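Local coordinates for ZT_dimer domain-containing protein (Thermotoga maritima, PDB 6VDA) that is the cytoplasmic C-terminal, zinc-binding domain of a CzcD-type cation diffusion facilitator that probably transports divalent metal cations across the membrane, at residues Tyr40-Asp45 against Asp73-Val78; Ile46-Lys51 against Ile80-Leu85. One frame throughout, in Å; residues are numbered along the deposited sequence.

Contact 1. Residues Tyr40-Asp45 against Asp73-Val78; sequences YFIEMD and DDIEDV. With ZN (zinc ion), chain B.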
loop_
_atom_site.group_PDB
_atom_site.type_symbol
_atom_site.label_atom_id
_atom_site.label_comp_id
_atom_site.label_asym_id
_atom_site.label_seq_id
_atom_site.Cartn_x
_atom_site.Cartn_y
_atom_site.Cartn_z
ATOM N N TYR A 40 -13.484 6.593 12.340
ATOM C CA TYR A 40 -13.442 5.457 11.371
ATOM C C TYR A 40 -12.138 5.466 10.552
ATOM O O TYR A 40 -11.674 6.551 10.150
ATOM C CB TYR A 40 -14.617 5.529 10.390
ATOM C CG TYR A 40 -15.948 5.090 10.942
ATOM C CD1 TYR A 40 -16.291 3.748 10.997
ATOM C CD2 TYR A 40 -16.877 6.014 11.395
ATOM C CE1 TYR A 40 -17.515 3.332 11.499
ATOM C CE2 TYR A 40 -18.106 5.616 11.899
ATOM C CZ TYR A 40 -18.428 4.270 11.949
ATOM O OH TYR A 40 -19.636 3.869 12.443
ATOM N N PHE A 41 -11.598 4.277 10.265
ATOM C CA PHE A 41 -10.368 4.055 9.456
ATOM C C PHE A 41 -10.733 3.347 8.146
ATOM O O PHE A 41 -11.342 2.266 8.179
ATOM C CB PHE A 41 -9.341 3.251 10.256
ATOM C CG PHE A 41 -8.788 3.975 11.456
ATOM C CD1 PHE A 41 -9.530 4.080 12.624
ATOM C CD2 PHE A 41 -7.529 4.558 11.416
ATOM C CE1 PHE A 41 -9.025 4.752 13.728
ATOM C CE2 PHE A 41 -7.023 5.228 12.520
ATOM C CZ PHE A 41 -7.773 5.325 13.673
ATOM N N ILE A 42 -10.350 3.941 7.017
ATOM C CA ILE A 42 -10.764 3.484 5.660
ATOM C C ILE A 42 -9.538 3.017 4.882
ATOM O O ILE A 42 -8.537 3.756 4.824
ATOM C CB ILE A 42 -11.513 4.589 4.899
ATOM C CG1 ILE A 42 -12.777 5.009 5.647
ATOM C CG2 ILE A 42 -11.818 4.139 3.475
ATOM C CD1 ILE A 42 -13.351 6.300 5.150
ATOM N N GLU A 43 -9.662 1.842 4.274
ATOM C CA GLU A 43 -8.629 1.230 3.410
ATOM C C GLU A 43 -9.295 0.817 2.096
ATOM O O GLU A 43 -10.482 0.444 2.128
ATOM C CB GLU A 43 -8.007 0.070 4.176
ATOM C CG GLU A 43 -7.146 -0.845 3.340
ATOM C CD GLU A 43 -6.373 -1.818 4.209
ATOM O OE1 GLU A 43 -5.133 -1.832 4.106
ATOM O OE2 GLU A 43 -7.017 -2.533 5.011
ATOM N N MET A 44 -8.579 0.913 0.977
ATOM C CA MET A 44 -9.136 0.552 -0.348
ATOM C C MET A 44 -8.006 0.272 -1.342
ATOM O O MET A 44 -6.874 0.744 -1.126
ATOM C CB MET A 44 -10.035 1.675 -0.876
ATOM C CG MET A 44 -9.303 2.953 -1.252
ATOM S SD MET A 44 -10.456 4.289 -1.690
ATOM C CE MET A 44 -11.004 4.822 -0.071
ATOM N N ASP A 45 -8.317 -0.488 -2.389
ATOM C CA ASP A 45 -7.481 -0.603 -3.608
ATOM C C ASP A 45 -8.142 0.245 -4.689
ATOM O O ASP A 45 -9.378 0.229 -4.746
ATOM C CB ASP A 45 -7.349 -2.056 -4.064
ATOM C CG ASP A 45 -6.585 -2.925 -3.082
ATOM O OD1 ASP A 45 -6.230 -2.409 -2.018
ATOM O OD2 ASP A 45 -6.345 -4.104 -3.401
ATOM N N ASP A 73 -16.349 14.202 8.983
ATOM C CA ASP A 73 -15.520 14.652 10.132
ATOM C C ASP A 73 -15.246 13.472 11.081
ATOM O O ASP A 73 -14.567 13.702 12.097
ATOM C CB ASP A 73 -16.169 15.835 10.859
ATOM C CG ASP A 73 -17.550 15.549 11.427
ATOM O OD1 ASP A 73 -18.530 15.604 10.652
ATOM O OD2 ASP A 73 -17.634 15.272 12.638
ATOM N N ASP A 74 -15.730 12.264 10.764
ATOM C CA ASP A 74 -15.588 11.054 11.623
ATOM C C ASP A 74 -14.635 10.032 10.983
ATOM O O ASP A 74 -14.492 8.943 11.561
ATOM C CB ASP A 74 -16.951 10.432 11.941
ATOM C CG ASP A 74 -17.757 10.025 10.723
ATOM O OD1 ASP A 74 -17.379 10.427 9.609
ATOM O OD2 ASP A 74 -18.758 9.310 10.899
ATOM N N ILE A 75 -13.996 10.363 9.854
ATOM C CA ILE A 75 -12.896 9.552 9.251
ATOM C C ILE A 75 -11.566 10.060 9.815
ATOM O O ILE A 75 -11.259 11.244 9.615
ATOM C CB ILE A 75 -12.916 9.608 7.710
ATOM C CG1 ILE A 75 -14.215 9.038 7.137
ATOM C CG2 ILE A 75 -11.696 8.905 7.131
ATOM C CD1 ILE A 75 -14.404 9.314 5.662
ATOM N N GLU A 76 -10.812 9.178 10.478
ATOM C CA GLU A 76 -9.525 9.487 11.156
ATOM C C GLU A 76 -8.374 9.364 10.143
ATOM O O GLU A 76 -7.487 10.238 10.166
ATOM C CB GLU A 76 -9.344 8.558 12.362
ATOM C CG GLU A 76 -8.070 8.802 13.154
ATOM C CD GLU A 76 -7.993 10.128 13.895
ATOM O OE1 GLU A 76 -9.055 10.662 14.284
ATOM O OE2 GLU A 76 -6.865 10.624 14.086
ATOM N N ASP A 77 -8.380 8.331 9.290
ATOM C CA ASP A 77 -7.347 8.145 8.233
ATOM C C ASP A 77 -7.882 7.304 7.061
ATOM O O ASP A 77 -8.895 6.588 7.227
ATOM C CB ASP A 77 -6.075 7.519 8.807
ATOM C CG ASP A 77 -4.811 7.932 8.074
ATOM O OD1 ASP A 77 -4.924 8.422 6.931
ATOM O OD2 ASP A 77 -3.721 7.769 8.656
ATOM N N VAL A 78 -7.213 7.408 5.910
ATOM C CA VAL A 78 -7.553 6.679 4.656
ATOM C C VAL A 78 -6.253 6.248 3.996
ATOM O O VAL A 78 -5.464 7.139 3.658
ATOM C CB VAL A 78 -8.372 7.545 3.684
ATOM C CG1 VAL A 78 -8.729 6.762 2.427
ATOM C CG2 VAL A 78 -9.608 8.128 4.352
HETATM ZN ZN ZN B . -6.481 -4.866 -5.452
#
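Over one face of the Phe41 ring lies CB of Glu76, 4.0 Å from the ring centroid in a CH-pi contact displaced toward the rim. The two residues belong to the parallel strands 39-48 and 75-84 of a beta-alpha-beta unit that crosses over through helix 54-71. CG of Glu76, anti to its backbone N (chi1 -179°), stands beyond the rim, 3.5 Å from CZ of Phe41; the bend at chi2 turns CD away from the ring, and the end of the side chain leads away from 40-45. The Tyr40 ring is met at its edge instead: Asp74 O lies near the ring plane, while the Asp74 carboxylate, turned 80° from the ring, brings OD2 beside CD2 and has its salt bridge with Arg72. Tyr40 N donates to Asp74 O at 2.7 Å, Glu76 N to Tyr40 O, and Ile42 N to Asp77 O at 3.0 Å. Tyr40 pairs with Ile75 and Ile42 with Val78, two steps against three, the extra residue forming a beta bulge at Glu76 (psi -42°). Tyr40, Ile42, Ile75 and Val78 share the face opposite Phe41 and Asp77. Beta-branched Ile and Val suit extended strands, and here they pack under Met68 and Leu69 of helix 54-71 and Ile15 of helix 6-19. CD1 of Ile42 lies 3.5 Å from CG1 of Ile75, and CB of Ile42 4.1 Å from CG2 of Val78. Met44, unbranched and flexible, reaches CG1 of Val78 with its CE. Asp45 OD1 is hydrogen-bonded to His81 ND1, while Asp45 OD2 binds the zinc ion at 2.2 Å.

Contact 2. Residues Ile46-Lys51 against Ile80-Leu85; sequences IEVDGK and IHVEPL. With ZN (zinc ion), chain B; SO4 (sulfate ion), chain D; SO4 (sulfate ion), chain C.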
loop_
_atom_site.group_PDB
_atom_site.type_symbol
_atom_site.label_atom_id
_atom_site.label_comp_id
_atom_site.label_asym_id
_atom_site.label_seq_id
_atom_site.Cartn_x
_atom_site.Cartn_y
_atom_site.Cartn_z
ATOM N N ILE A 46 -7.354 0.978 -5.476
ATOM C CA ILE A 46 -7.830 1.610 -6.741
ATOM C C ILE A 46 -6.942 1.110 -7.878
ATOM O O ILE A 46 -5.797 0.716 -7.615
ATOM C CB ILE A 46 -7.854 3.153 -6.649
ATOM C CG1 ILE A 46 -6.457 3.741 -6.432
ATOM C CG2 ILE A 46 -8.840 3.612 -5.586
ATOM C CD1 ILE A 46 -6.380 5.229 -6.663
ATOM N N GLU A 47 -7.457 1.171 -9.102
ATOM C CA GLU A 47 -6.690 0.910 -10.341
ATOM C C GLU A 47 -6.499 2.224 -11.107
ATOM O O GLU A 47 -7.437 3.052 -11.146
ATOM C CB GLU A 47 -7.413 -0.153 -11.161
ATOM C CG GLU A 47 -7.366 -1.513 -10.508
ATOM C CD GLU A 47 -8.103 -2.594 -11.272
ATOM O OE1 GLU A 47 -8.020 -2.600 -12.514
ATOM O OE2 GLU A 47 -8.758 -3.416 -10.621
ATOM N N VAL A 48 -5.313 2.410 -11.687
ATOM C CA VAL A 48 -4.996 3.564 -12.578
ATOM C C VAL A 48 -4.299 3.033 -13.827
ATOM O O VAL A 48 -3.750 1.910 -13.801
ATOM C CB VAL A 48 -4.150 4.632 -11.861
ATOM C CG1 VAL A 48 -4.818 5.075 -10.566
ATOM C CG2 VAL A 48 -2.720 4.171 -11.605
ATOM N N ASP A 49 -4.352 3.815 -14.897
ATOM C CA ASP A 49 -3.613 3.514 -16.140
ATOM C C ASP A 49 -2.214 3.048 -15.713
ATOM O O ASP A 49 -1.577 3.754 -14.911
ATOM C CB ASP A 49 -3.633 4.728 -17.068
ATOM C CG ASP A 49 -3.081 4.417 -18.441
ATOM O OD1 ASP A 49 -1.889 4.099 -18.516
ATOM O OD2 ASP A 49 -3.862 4.458 -19.414
ATOM N N GLY A 50 -1.777 1.880 -16.190
ATOM C CA GLY A 50 -0.435 1.333 -15.922
ATOM C C GLY A 50 0.664 2.303 -16.328
ATOM O O GLY A 50 1.781 2.170 -15.793
ATOM N N LYS A 51 0.375 3.240 -17.241
ATOM C CA LYS A 51 1.369 4.213 -17.775
ATOM C C LYS A 51 1.505 5.417 -16.830
ATOM O O LYS A 51 2.462 6.183 -17.010
ATOM C CB LYS A 51 1.010 4.663 -19.198
ATOM C CG LYS A 51 1.258 3.634 -20.294
ATOM N N ILE A 80 -4.725 4.052 0.702
ATOM C CA ILE A 80 -5.112 3.712 -0.694
ATOM C C ILE A 80 -3.950 2.975 -1.352
ATOM O O ILE A 80 -2.896 3.587 -1.515
ATOM C CB ILE A 80 -5.474 4.986 -1.475
ATOM C CG1 ILE A 80 -6.526 5.812 -0.733
ATOM C CG2 ILE A 80 -5.918 4.638 -2.887
ATOM C CD1 ILE A 80 -6.749 7.179 -1.321
ATOM N N HIS A 81 -4.169 1.722 -1.741
ATOM C CA HIS A 81 -3.226 0.900 -2.540
ATOM C C HIS A 81 -3.509 1.152 -4.025
ATOM O O HIS A 81 -4.703 1.214 -4.403
ATOM C CB HIS A 81 -3.340 -0.559 -2.096
ATOM C CG HIS A 81 -3.249 -0.700 -0.613
ATOM N ND1 HIS A 81 -4.325 -1.111 0.163
ATOM C CD2 HIS A 81 -2.240 -0.423 0.248
ATOM C CE1 HIS A 81 -3.967 -1.121 1.430
ATOM N NE2 HIS A 81 -2.691 -0.697 1.510
ATOM N N VAL A 82 -2.460 1.360 -4.823
ATOM C CA VAL A 82 -2.585 1.671 -6.280
ATOM C C VAL A 82 -2.128 0.453 -7.092
ATOM O O VAL A 82 -1.048 -0.084 -6.796
ATOM C CB VAL A 82 -1.799 2.941 -6.648
ATOM C CG1 VAL A 82 -1.657 3.100 -8.151
ATOM C CG2 VAL A 82 -2.437 4.179 -6.028
ATOM N N GLU A 83 -2.942 0.034 -8.066
ATOM C CA GLU A 83 -2.653 -1.113 -8.962
ATOM C C GLU A 83 -2.831 -0.683 -10.412
ATOM O O GLU A 83 -3.554 0.272 -10.699
ATOM C CB GLU A 83 -3.603 -2.279 -8.702
ATOM C CG GLU A 83 -3.689 -2.710 -7.253
ATOM C CD GLU A 83 -4.837 -3.670 -7.004
ATOM O OE1 GLU A 83 -5.363 -4.218 -7.985
ATOM O OE2 GLU A 83 -5.204 -3.869 -5.833
ATOM N N PRO A 84 -2.205 -1.407 -11.364
ATOM C CA PRO A 84 -2.509 -1.246 -12.784
ATOM C C PRO A 84 -3.933 -1.701 -13.137
ATOM O O PRO A 84 -4.435 -2.617 -12.500
ATOM C CB PRO A 84 -1.510 -2.165 -13.508
ATOM C CG PRO A 84 -0.458 -2.494 -12.466
ATOM C CD PRO A 84 -1.174 -2.430 -11.132
ATOM N N LEU A 85 -4.526 -1.074 -14.159
ATOM C CA LEU A 85 -5.806 -1.510 -14.774
ATOM C C LEU A 85 -5.714 -3.004 -15.082
ATOM O O LEU A 85 -4.799 -3.389 -15.847
ATOM C CB LEU A 85 -6.064 -0.724 -16.065
ATOM C CG LEU A 85 -6.456 0.742 -15.894
ATOM C CD1 LEU A 85 -6.825 1.355 -17.234
ATOM C CD2 LEU A 85 -7.607 0.894 -14.912
HETATM ZN ZN ZN B . -6.481 -4.866 -5.452
HETATM S S SO4 D . 0.605 0.695 -2.936
HETATM O O1 SO4 D . 0.355 1.221 -1.619
HETATM O O2 SO4 D . 2.016 0.484 -3.111
HETATM O O3 SO4 D . -0.091 -0.554 -3.086
HETATM O O4 SO4 D . 0.134 1.625 -3.925
HETATM S S SO4 C . 1.168 1.559 -2.382
HETATM O O1 SO4 C . 0.809 0.260 -1.875
HETATM O O2 SO4 C . 0.043 2.135 -3.068
HETATM O O3 SO4 C . 1.547 2.407 -1.285
HETATM O O4 SO4 C . 2.272 1.435 -3.293
#
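Ile46 N gives its hydrogen to His81 O at 2.9 Å in a nearly straight bond (169°), continuing the parallel ladder. Ile46 O accepts from Glu83 N, Glu83 O from Val48 N, and Val48 O from Leu85 N, the last weakly at 3.1 Å. Past the strand end, Asp49 OD1 takes the N-H of Lys51 in an Asx turn, a role suited to a short carboxylate. Val82 N points to the other edge of its strand and donates to a sulfate, probably from the crystallisation liquor and modelled in two overlapping positions, so its exact place is doubtful; Val82 N of the second subunit also binds it. On the face of Ile46 and Val82, beta-branched residues suit a strand packed against Leu60, Thr61 and Ile64 of helix 54-71. CG1 of Ile46, held between its backbone N and carbonyl carbon (chi1 63°), reaches CG2 of Ile80 at 3.7 Å, and CD1 of Ile46 also touches CG2 of Val82. An alanine at Ile46 would probably open a gap between Ile80, Val82 and Ile64. Val48 CG2 meets Val82 CG1 at 3.8 Å, the side chains about at a right angle, and both residues pack on Val54 of the second subunit. The other face is acidic: Glu47 OE1 accepts from Gly86 N, Glu83 OE2 binds zinc, though the modelled bond is doubtfully short, and Glu83 OE1 takes a weak hydrogen bond from Asn87 ND2. With Glu47 OE2 4.4 Å from Glu83 OE1, the zinc ion probably balances part of the negative charge gathered here.

Overall arrangement
Contacts 1 and 2 are successive lengths of the same pair of strands, 39-48 and 75-84, in the alpha-beta-beta-alpha-beta fold of this domain; their centres lie 19 Å apart, on opposite sides of the chain's centre. Between them the ladder continues through Met44 O and His81 N, probably hydrogen-bonded at 2.9 Å, and the apolar layer through Met44 CG and Ile80 CG1. They meet again at zinc: Asp45 from contact 1 and Glu83 from contact 2 share the metal with His29 and Glu89, and Asp45 OD2 and Glu83 OE2 are modelled 2.7 Å apart, as two oxygens on one metal can be. Contact 2 faces the second subunit, whereas no other protein chain touches contact 1.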